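Side-chain contacts in protein PES4 (Saccharomyces cerevisiae, PDB 6EXX), which probably binds mRNA 3'-untranslated regions and poly(A) or poly(U) RNA through several RNA recognition motifs, of which this chain is the fourth: residues 47-52 / 58-63; 3-8 / 62-67; 17-22 / 33-38. All coordinates share one frame; numbering follows the deposited sequence. Where two conformers were deposited one is given.

Contact 1 of 3, residues 47-52 / 58-63; sequences GFIKFR and TRIFNF
I60 of helix 54-64 packs onto F51 and I49 of strand 44-51, the third strand of the RNA recognition motif, with which this helix forms a consecutive strand-helix pair. All three side chains are buried, and the contact between the two segments is wholly apolar.

The aliphatic-aromatic part is the closer. I60 meets one corner of the F51 ring obliquely: CB of I60 lies 3.7 Å from CZ of F51, and CG1 of I60 lies 3.8 Å from CE1 of the same ring. With CG1 of I60 anti to its carbonyl carbon (chi1 -59°), CG2 is left on the strand side, 3.9 Å from F51 CZ. The chain then bends at chi2 (-57°), and CD1 of I60 turns from the ring toward helix 16-25, where it packs against O of L22.

The aliphatic part is looser. I49 and I60 cross at about a right angle, with methyl CD1 of I49 4.2 Å from methyl CG2 of I60. F51 also packs against A57, one turn earlier in the helix, and against L5 of the adjoining strand.

Polar and charged groups stay at the margins, where R59 forms a salt bridge with E26 and R52 NE donates to O of R29. F48 and K50 alternate with I49 and F51 and so belong to the other sheet face, which commonly receives RNA in this family.

Within the strand, methyl CG2 of I49 sits 3.3 Å above the plane of the F51 ring, displaced toward its rim.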
loop_
_atom_site.group_PDB
_atom_site.type_symbol
_atom_site.label_atom_id
_atom_site.label_comp_id
_atom_site.label_asym_id
_atom_site.label_seq_id
_atom_site.Cartn_x
_atom_site.Cartn_y
_atom_site.Cartn_z
ATOM N N GLY A 47 -2.288 6.663 -1.457
ATOM C CA GLY A 47 -3.331 5.970 -2.169
ATOM C C GLY A 47 -3.886 4.861 -1.314
ATOM O O GLY A 47 -3.930 4.978 -0.082
ATOM N N PHE A 48 -4.300 3.780 -1.955
ATOM C CA PHE A 48 -4.879 2.676 -1.214
ATOM C C PHE A 48 -4.813 1.393 -2.010
ATOM O O PHE A 48 -4.611 1.401 -3.229
ATOM C CB PHE A 48 -6.338 2.974 -0.840
ATOM C CG PHE A 48 -7.238 3.169 -2.027
ATOM C CD1 PHE A 48 -7.852 2.085 -2.645
ATOM C CD2 PHE A 48 -7.484 4.435 -2.524
ATOM C CE1 PHE A 48 -8.675 2.268 -3.740
ATOM C CE2 PHE A 48 -8.310 4.624 -3.615
ATOM C CZ PHE A 48 -8.908 3.541 -4.220
ATOM N N ILE A 49 -4.982 0.287 -1.298
ATOM C CA ILE A 49 -5.226 -0.996 -1.924
ATOM C C ILE A 49 -6.541 -1.510 -1.364
ATOM O O ILE A 49 -6.711 -1.617 -0.142
ATOM C CB ILE A 49 -4.112 -2.031 -1.665
ATOM C CG1 ILE A 49 -2.737 -1.465 -2.053
ATOM C CG2 ILE A 49 -4.436 -3.306 -2.427
ATOM C CD1 ILE A 49 -1.579 -2.353 -1.612
ATOM N N LYS A 50 -7.470 -1.827 -2.261
ATOM C CA LYS A 50 -8.770 -2.357 -1.879
ATOM C C LYS A 50 -8.723 -3.858 -2.075
ATOM O O LYS A 50 -8.536 -4.330 -3.195
ATOM C CB LYS A 50 -9.889 -1.763 -2.729
ATOM C CG LYS A 50 -11.277 -2.190 -2.261
ATOM C CD LYS A 50 -12.380 -1.923 -3.276
ATOM C CE LYS A 50 -12.466 -0.485 -3.698
ATOM N NZ LYS A 50 -13.586 -0.323 -4.662
ATOM N N PHE A 51 -8.883 -4.589 -0.978
ATOM C CA PHE A 51 -8.827 -6.045 -0.980
ATOM C C PHE A 51 -10.217 -6.669 -0.907
ATOM O O PHE A 51 -11.174 -6.053 -0.434
ATOM C CB PHE A 51 -8.005 -6.543 0.208
ATOM C CG PHE A 51 -6.569 -6.113 0.176
ATOM C CD1 PHE A 51 -5.634 -6.845 -0.540
ATOM C CD2 PHE A 51 -6.149 -4.993 0.869
ATOM C CE1 PHE A 51 -4.313 -6.468 -0.553
ATOM C CE2 PHE A 51 -4.826 -4.617 0.848
ATOM C CZ PHE A 51 -3.914 -5.350 0.134
ATOM N N ARG A 52 -10.308 -7.912 -1.365
ATOM C CA ARG A 52 -11.558 -8.653 -1.344
ATOM C C ARG A 52 -12.012 -9.031 0.058
ATOM O O ARG A 52 -13.203 -9.231 0.282
ATOM C CB ARG A 52 -11.412 -9.917 -2.185
ATOM C CG ARG A 52 -11.080 -9.648 -3.627
ATOM C CD ARG A 52 -10.561 -10.897 -4.323
ATOM N NE ARG A 52 -10.202 -10.622 -5.710
ATOM C CZ ARG A 52 -11.050 -10.658 -6.730
ATOM N NH1 ARG A 52 -12.327 -10.963 -6.537
ATOM N NH2 ARG A 52 -10.618 -10.389 -7.951
ATOM N N THR A 58 -4.647 -8.323 5.517
ATOM C CA THR A 58 -3.768 -8.587 6.648
ATOM C C THR A 58 -2.335 -8.855 6.201
ATOM O O THR A 58 -1.389 -8.327 6.783
ATOM C CB THR A 58 -4.306 -9.808 7.429
ATOM O OG1 THR A 58 -5.509 -9.443 8.108
ATOM C CG2 THR A 58 -3.307 -10.326 8.445
ATOM N N ARG A 59 -2.175 -9.714 5.202
ATOM C CA ARG A 59 -0.834 -10.112 4.816
ATOM C C ARG A 59 -0.033 -8.939 4.256
ATOM O O ARG A 59 1.158 -8.783 4.552
ATOM C CB ARG A 59 -0.880 -11.280 3.831
ATOM C CG ARG A 59 -1.670 -12.470 4.365
ATOM C CD ARG A 59 -1.135 -13.824 3.918
ATOM N NE ARG A 59 -1.343 -14.081 2.495
ATOM C CZ ARG A 59 -2.499 -14.451 1.948
ATOM N NH1 ARG A 59 -3.594 -14.591 2.686
ATOM N NH2 ARG A 59 -2.557 -14.676 0.642
ATOM N N ILE A 60 -0.681 -8.093 3.465
ATOM C CA ILE A 60 -0.003 -6.941 2.892
ATOM C C ILE A 60 0.209 -5.838 3.943
ATOM O O ILE A 60 1.271 -5.213 3.988
ATOM C CB ILE A 60 -0.762 -6.430 1.646
ATOM C CG1 ILE A 60 -0.863 -7.536 0.584
ATOM C CG2 ILE A 60 -0.103 -5.187 1.087
ATOM C CD1 ILE A 60 0.465 -8.101 0.139
ATOM N N PHE A 61 -0.771 -5.620 4.813
ATOM C CA PHE A 61 -0.592 -4.716 5.934
ATOM C C PHE A 61 0.634 -5.098 6.754
ATOM O O PHE A 61 1.453 -4.256 7.117
ATOM C CB PHE A 61 -1.820 -4.720 6.837
ATOM C CG PHE A 61 -1.637 -3.922 8.084
ATOM C CD1 PHE A 61 -1.857 -2.563 8.091
ATOM C CD2 PHE A 61 -1.216 -4.521 9.253
ATOM C CE1 PHE A 61 -1.678 -1.818 9.238
ATOM C CE2 PHE A 61 -1.036 -3.775 10.396
ATOM C CZ PHE A 61 -1.274 -2.427 10.387
ATOM N N ASN A 62 0.768 -6.377 7.064
ATOM C CA ASN A 62 1.883 -6.814 7.888
ATOM C C ASN A 62 3.218 -6.473 7.237
ATOM O O ASN A 62 4.157 -6.067 7.918
ATOM C CB ASN A 62 1.801 -8.320 8.161
ATOM C CG ASN A 62 0.734 -8.690 9.162
ATOM O OD1 ASN A 62 0.286 -7.865 9.954
ATOM N ND2 ASN A 62 0.357 -9.956 9.163
ATOM N N PHE A 63 3.301 -6.656 5.926
ATOM C CA PHE A 63 4.528 -6.382 5.200
ATOM C C PHE A 63 4.856 -4.887 5.149
ATOM O O PHE A 63 6.013 -4.485 5.279
ATOM C CB PHE A 63 4.419 -6.947 3.780
ATOM C CG PHE A 63 5.695 -6.857 2.997
ATOM C CD1 PHE A 63 6.003 -5.710 2.288
ATOM C CD2 PHE A 63 6.586 -7.912 2.963
ATOM C CE1 PHE A 63 7.181 -5.614 1.563
ATOM C CE2 PHE A 63 7.761 -7.820 2.230
ATOM C CZ PHE A 63 8.049 -6.666 1.540
#

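Contact 2 of 3, residues 3-8 / 62-67; sequences STLFLE and NFLNNR
L64, in the last turn of helix 54-64, reaches strand 3-10 with a single methyl group. Its CD1 faces the fork of L7, 4.1 Å from CD2 of L7 and 4.2 Å from CD1 of L7, and the two leucines cross at about a right angle. The extended L64 chain (chi2 172°) carries CD1 out to this point. CD2 of L5 lies farther off, 4.5 Å from CD1 of L64. All three leucines are buried, and L19 of helix 16-25 packs against both L7 and L64.

The strand is the central one of the RNA recognition motif sheet, and L5 and L7 lie in the stretch that corresponds to RNP2. They face the helices, whereas F6 between them belongs to the opposite face, where RNA usually binds in this family.

Beyond L64 the chain comes out toward solvent, with N66 exposed and N65 and R67 partly so. A type II turn from L64 to R67 leads out of the helix, closed by R67 N donating to O of L64 (3.0 Å). N65 is tied to the sheet by a hydrogen bond between its OD1 and OG1 of T76. R67 folds back over F63 in a cation-pi stack, the guanidinium nearly parallel to the ring, with R67 NH1 3.3 Å above the ring plane and over its centre. The same NH1 donates to O of F63 (2.9 Å, N-H...O angle 155°), approaching 17° out of the carbonyl plane.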
loop_
_atom_site.group_PDB
_atom_site.type_symbol
_atom_site.label_atom_id
_atom_site.label_comp_id
_atom_site.label_asym_id
_atom_site.label_seq_id
_atom_site.Cartn_x
_atom_site.Cartn_y
_atom_site.Cartn_z
ATOM N N SER A 3 -11.955 -4.878 2.337
ATOM C CA SER A 3 -11.036 -4.288 3.285
ATOM C C SER A 3 -10.096 -3.401 2.501
ATOM O O SER A 3 -9.451 -3.858 1.562
ATOM C CB SER A 3 -10.256 -5.384 4.001
ATOM O OG SER A 3 -9.465 -4.851 5.042
ATOM N N THR A 4 -10.032 -2.131 2.879
ATOM C CA THR A 4 -9.179 -1.179 2.190
ATOM C C THR A 4 -8.071 -0.706 3.101
ATOM O O THR A 4 -8.312 -0.279 4.224
ATOM C CB THR A 4 -9.989 0.009 1.681
ATOM O OG1 THR A 4 -11.032 -0.482 0.844
ATOM C CG2 THR A 4 -9.124 0.951 0.873
ATOM N N LEU A 5 -6.851 -0.787 2.586
ATOM C CA LEU A 5 -5.663 -0.331 3.275
ATOM C C LEU A 5 -5.249 0.986 2.654
ATOM O O LEU A 5 -4.855 1.031 1.492
ATOM C CB LEU A 5 -4.552 -1.353 3.074
ATOM C CG LEU A 5 -3.197 -1.033 3.691
ATOM C CD1 LEU A 5 -3.337 -0.809 5.180
ATOM C CD2 LEU A 5 -2.207 -2.146 3.400
ATOM N N PHE A 6 -5.331 2.066 3.420
ATOM C CA PHE A 6 -4.858 3.368 2.974
ATOM C C PHE A 6 -3.380 3.511 3.298
ATOM O O PHE A 6 -2.903 3.068 4.347
ATOM C CB PHE A 6 -5.687 4.493 3.596
ATOM C CG PHE A 6 -7.048 4.615 2.984
ATOM C CD1 PHE A 6 -8.092 3.820 3.417
ATOM C CD2 PHE A 6 -7.274 5.497 1.946
ATOM C CE1 PHE A 6 -9.351 3.926 2.841
ATOM C CE2 PHE A 6 -8.526 5.605 1.366
ATOM C CZ PHE A 6 -9.557 4.813 1.816
ATOM N N LEU A 7 -2.667 4.098 2.347
ATOM C CA LEU A 7 -1.221 4.200 2.377
ATOM C C LEU A 7 -0.801 5.642 2.164
ATOM O O LEU A 7 -1.373 6.340 1.325
ATOM C CB LEU A 7 -0.616 3.358 1.251
ATOM C CG LEU A 7 -0.895 1.863 1.305
ATOM C CD1 LEU A 7 -0.342 1.178 0.076
ATOM C CD2 LEU A 7 -0.333 1.241 2.576
ATOM N N GLU A 8 0.218 6.084 2.893
ATOM C CA GLU A 8 0.816 7.380 2.645
ATOM C C GLU A 8 2.292 7.344 3.030
ATOM O O GLU A 8 2.804 6.338 3.514
ATOM C CB GLU A 8 0.054 8.475 3.395
ATOM C CG GLU A 8 0.206 8.400 4.887
ATOM C CD GLU A 8 -0.481 9.533 5.610
ATOM O OE1 GLU A 8 -1.585 9.939 5.192
ATOM O OE2 GLU A 8 0.091 10.020 6.599
ATOM N N ASN A 62 0.768 -6.377 7.064
ATOM C CA ASN A 62 1.883 -6.814 7.888
ATOM C C ASN A 62 3.218 -6.473 7.237
ATOM O O ASN A 62 4.157 -6.067 7.918
ATOM C CB ASN A 62 1.801 -8.320 8.161
ATOM C CG ASN A 62 0.734 -8.690 9.162
ATOM O OD1 ASN A 62 0.286 -7.865 9.954
ATOM N ND2 ASN A 62 0.357 -9.956 9.163
ATOM N N PHE A 63 3.301 -6.656 5.926
ATOM C CA PHE A 63 4.528 -6.382 5.200
ATOM C C PHE A 63 4.856 -4.887 5.149
ATOM O O PHE A 63 6.013 -4.485 5.279
ATOM C CB PHE A 63 4.419 -6.947 3.780
ATOM C CG PHE A 63 5.695 -6.857 2.997
ATOM C CD1 PHE A 63 6.003 -5.710 2.288
ATOM C CD2 PHE A 63 6.586 -7.912 2.963
ATOM C CE1 PHE A 63 7.181 -5.614 1.563
ATOM C CE2 PHE A 63 7.761 -7.820 2.230
ATOM C CZ PHE A 63 8.049 -6.666 1.540
ATOM N N LEU A 64 3.835 -4.066 4.928
ATOM C CA LEU A 64 4.043 -2.644 4.682
ATOM C C LEU A 64 4.068 -1.774 5.917
ATOM O O LEU A 64 4.692 -0.723 5.894
ATOM C CB LEU A 64 2.970 -2.098 3.753
ATOM C CG LEU A 64 3.062 -2.547 2.298
ATOM C CD1 LEU A 64 1.837 -2.081 1.537
ATOM C CD2 LEU A 64 4.336 -2.047 1.633
ATOM N N ASN A 65 3.380 -2.167 6.977
ATOM C CA ASN A 65 3.189 -1.253 8.081
ATOM C C ASN A 65 4.512 -0.880 8.754
ATOM O O ASN A 65 5.215 -1.739 9.281
ATOM C CB ASN A 65 2.226 -1.854 9.085
ATOM C CG ASN A 65 1.809 -0.865 10.122
ATOM O OD1 ASN A 65 1.432 0.259 9.792
ATOM N ND2 ASN A 65 1.890 -1.254 11.385
ATOM N N ASN A 66 4.859 0.406 8.701
ATOM C CA ASN A 66 6.110 0.928 9.245
ATOM C C ASN A 66 7.367 0.402 8.580
ATOM O O ASN A 66 8.442 0.495 9.159
ATOM C CB ASN A 66 6.176 0.745 10.752
ATOM C CG ASN A 66 5.076 1.483 11.450
ATOM O OD1 ASN A 66 4.714 2.598 11.067
ATOM N ND2 ASN A 66 4.516 0.864 12.466
ATOM N N ARG A 67 7.228 -0.086 7.350
ATOM C CA ARG A 67 8.384 -0.529 6.580
ATOM C C ARG A 67 9.100 0.674 5.971
ATOM O O ARG A 67 8.456 1.567 5.421
ATOM C CB ARG A 67 7.956 -1.483 5.471
ATOM C CG ARG A 67 9.093 -2.248 4.843
ATOM C CD ARG A 67 8.639 -3.085 3.668
ATOM N NE ARG A 67 9.607 -4.131 3.392
ATOM C CZ ARG A 67 9.622 -5.307 4.011
ATOM N NH1 ARG A 67 8.657 -5.641 4.866
ATOM N NH2 ARG A 67 10.583 -6.174 3.724
#

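Contact 3 of 3, residues 17-22 / 33-38; sequences EFLKYL and IQIDGY
L19 and K20 of helix 16-25 rest on I33 of strand 32-39, and L19 extends on to I35. The helix and strand segments run nearly antiparallel, their axes 9.2 Å apart at 160°.

Between side chains the contact is aliphatic. L19 crosses I33 obliquely, its CD1 4.0 Å from CG2 of I33; the same CD1 lies 3.9 Å from CD1 of I35 in one of the two conformers of I35, so that this contact is less certain. Contacts between side chain and backbone are closer. The extended I33 chain (chi2 174°) presses CD1 against the helix backbone, 3.6 Å from CA of K20 and 3.7 Å from N of K20. The K20 side chain adds only its root, CB, before leading away to its exposed NZ. Were I33 cut back to an alanine, the loss of CG2 and CD1 would probably leave a gap under the backbone at K20 and CD1 of L19 with one neighbour fewer.

No hydrogen bond crosses between the two segments. On the strand, the side chain of Q34, which leaves the backbone away from the helix, donates from NE2 to OD2 of D36 in an almost straight bond (2.9 Å, 173°), meeting the oxygen on its anti side and out of the carboxylate plane. D36 and G37 together face S46 of the neighbouring strand, forming a classic beta bulge.

With L7 and L64 also touching L19, this is the first helix of the RNA recognition motif packed along the second strand, nearly antiparallel to it, at one edge of the antiparallel sheet.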
loop_
_atom_site.group_PDB
_atom_site.type_symbol
_atom_site.label_atom_id
_atom_site.label_comp_id
_atom_site.label_asym_id
_atom_site.label_seq_id
_atom_site.Cartn_x
_atom_site.Cartn_y
_atom_site.Cartn_z
ATOM N N GLU A 17 3.858 -0.627 -9.150
ATOM C CA GLU A 17 4.466 -1.859 -9.621
ATOM C C GLU A 17 4.998 -2.686 -8.455
ATOM O O GLU A 17 4.876 -3.916 -8.438
ATOM C CB GLU A 17 5.590 -1.540 -10.607
ATOM C CG GLU A 17 5.106 -0.997 -11.946
ATOM C CD GLU A 17 4.435 0.364 -11.843
ATOM O OE1 GLU A 17 4.951 1.255 -11.132
ATOM O OE2 GLU A 17 3.387 0.547 -12.495
ATOM N N PHE A 18 5.593 -2.012 -7.484
ATOM C CA PHE A 18 6.084 -2.681 -6.289
ATOM C C PHE A 18 4.915 -3.296 -5.513
ATOM O O PHE A 18 4.974 -4.444 -5.085
ATOM C CB PHE A 18 6.831 -1.678 -5.424
ATOM C CG PHE A 18 7.336 -2.238 -4.130
ATOM C CD1 PHE A 18 8.231 -3.296 -4.111
ATOM C CD2 PHE A 18 6.934 -1.687 -2.929
ATOM C CE1 PHE A 18 8.697 -3.792 -2.914
ATOM C CE2 PHE A 18 7.411 -2.173 -1.731
ATOM C CZ PHE A 18 8.286 -3.222 -1.725
ATOM N N LEU A 19 3.843 -2.530 -5.323
ATOM C CA LEU A 19 2.682 -3.016 -4.585
ATOM C C LEU A 19 2.024 -4.197 -5.296
ATOM O O LEU A 19 1.607 -5.164 -4.663
ATOM C CB LEU A 19 1.672 -1.894 -4.364
ATOM C CG LEU A 19 2.177 -0.718 -3.524
ATOM C CD1 LEU A 19 1.127 0.353 -3.485
ATOM C CD2 LEU A 19 2.588 -1.130 -2.111
ATOM N N LYS A 20 1.948 -4.132 -6.625
ATOM C CA LYS A 20 1.392 -5.230 -7.401
ATOM C C LYS A 20 2.248 -6.484 -7.227
ATOM O O LYS A 20 1.735 -7.593 -7.085
ATOM C CB LYS A 20 1.321 -4.832 -8.876
ATOM C CG LYS A 20 0.702 -5.885 -9.763
ATOM C CD LYS A 20 0.523 -5.393 -11.200
ATOM C CE LYS A 20 1.850 -5.282 -11.940
ATOM N NZ LYS A 20 1.706 -4.750 -13.332
ATOM N N TYR A 21 3.563 -6.307 -7.239
ATOM C CA TYR A 21 4.479 -7.411 -7.012
ATOM C C TYR A 21 4.256 -8.051 -5.643
ATOM O O TYR A 21 4.204 -9.276 -5.534
ATOM C CB TYR A 21 5.909 -6.902 -7.156
ATOM C CG TYR A 21 6.965 -7.878 -6.710
ATOM C CD1 TYR A 21 7.426 -8.874 -7.561
ATOM C CD2 TYR A 21 7.506 -7.805 -5.434
ATOM C CE1 TYR A 21 8.400 -9.761 -7.156
ATOM C CE2 TYR A 21 8.477 -8.690 -5.019
ATOM C CZ TYR A 21 8.919 -9.664 -5.889
ATOM O OH TYR A 21 9.882 -10.556 -5.490
ATOM N N LEU A 22 4.106 -7.235 -4.605
ATOM C CA LEU A 22 3.875 -7.780 -3.269
ATOM C C LEU A 22 2.614 -8.631 -3.239
ATOM O O LEU A 22 2.595 -9.712 -2.655
ATOM C CB LEU A 22 3.757 -6.664 -2.242
ATOM C CG LEU A 22 5.010 -5.829 -1.987
ATOM C CD1 LEU A 22 4.731 -4.749 -0.957
ATOM C CD2 LEU A 22 6.203 -6.682 -1.568
ATOM N N ILE A 33 -5.402 -1.403 -6.887
ATOM C CA ILE A 33 -4.252 -0.701 -6.330
ATOM C C ILE A 33 -4.281 0.678 -6.947
ATOM O O ILE A 33 -4.296 0.798 -8.166
ATOM C CB ILE A 33 -2.922 -1.381 -6.680
ATOM C CG1 ILE A 33 -2.898 -2.785 -6.090
ATOM C CG2 ILE A 33 -1.745 -0.547 -6.170
ATOM C CD1 ILE A 33 -1.681 -3.611 -6.487
ATOM N N GLN A 34 -4.307 1.719 -6.128
ATOM C CA GLN A 34 -4.451 3.070 -6.639
ATOM C C GLN A 34 -3.563 4.037 -5.878
ATOM O O GLN A 34 -3.802 4.306 -4.708
ATOM C CB GLN A 34 -5.907 3.506 -6.508
ATOM C CG GLN A 34 -6.179 4.928 -6.977
ATOM C CD GLN A 34 -7.634 5.146 -7.322
ATOM O OE1 GLN A 34 -8.239 4.342 -8.026
ATOM N NE2 GLN A 34 -8.206 6.227 -6.817
ATOM N N ILE A 35 -2.527 4.545 -6.529
ATOM C CA ILE A 35 -1.704 5.599 -5.941
ATOM C C ILE A 35 -2.055 6.893 -6.642
ATOM O O ILE A 35 -1.573 7.157 -7.739
ATOM C CB ILE A 35 -0.195 5.327 -6.081
ATOM C CG1 ILE A 35 0.197 4.095 -5.266
ATOM C CG2 ILE A 35 0.608 6.547 -5.616
ATOM C CD1 ILE A 35 1.649 3.689 -5.439
ATOM N N ASP A 36 -2.890 7.696 -5.986
ATOM C CA ASP A 36 -3.570 8.825 -6.607
ATOM C C ASP A 36 -3.263 10.174 -5.978
ATOM O O ASP A 36 -3.873 11.169 -6.352
ATOM C CB ASP A 36 -5.097 8.588 -6.578
ATOM C CG ASP A 36 -5.641 8.349 -5.164
ATOM O OD1 ASP A 36 -4.881 8.485 -4.188
ATOM O OD2 ASP A 36 -6.850 8.041 -5.029
ATOM N N GLY A 37 -2.331 10.224 -5.038
ATOM C CA GLY A 37 -1.995 11.471 -4.383
ATOM C C GLY A 37 -0.506 11.689 -4.303
ATOM O O GLY A 37 0.259 10.739 -4.224
ATOM N N TYR A 38 -0.115 12.954 -4.322
ATOM C CA TYR A 38 1.265 13.355 -4.115
ATOM C C TYR A 38 1.291 14.543 -3.171
ATOM O O TYR A 38 0.547 15.504 -3.344
ATOM C CB TYR A 38 1.941 13.724 -5.433
ATOM C CG TYR A 38 3.380 14.138 -5.266
ATOM C CD1 TYR A 38 4.374 13.198 -5.028
ATOM C CD2 TYR A 38 3.747 15.475 -5.339
ATOM C CE1 TYR A 38 5.694 13.583 -4.879
ATOM C CE2 TYR A 38 5.063 15.865 -5.184
ATOM C CZ TYR A 38 6.029 14.917 -4.954
ATOM O OH TYR A 38 7.342 15.303 -4.804
#

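In the fold
Contacts 1 and 2 are buried and share helix 54-64, which sets I60 against strand 44-51 and L64 against strand 3-10; these strands are neighbours joined by backbone bonds such as F51 N to S3 O. Contact 3 belongs to the other helix, 16-25, on the edge strand 32-39, and is only partly buried, with the exposed K20 at its outer side. Contact 1 sets an aromatic ring, F51, beside aliphatic groups, whereas contacts 2 and 3 meet through aliphatic groups, contact 3 also through helix backbone. L19 and L22 meet L7, F63 and L64, and L22 also meets I60, so all three contacts join between the helices and the helix-facing side of the sheet.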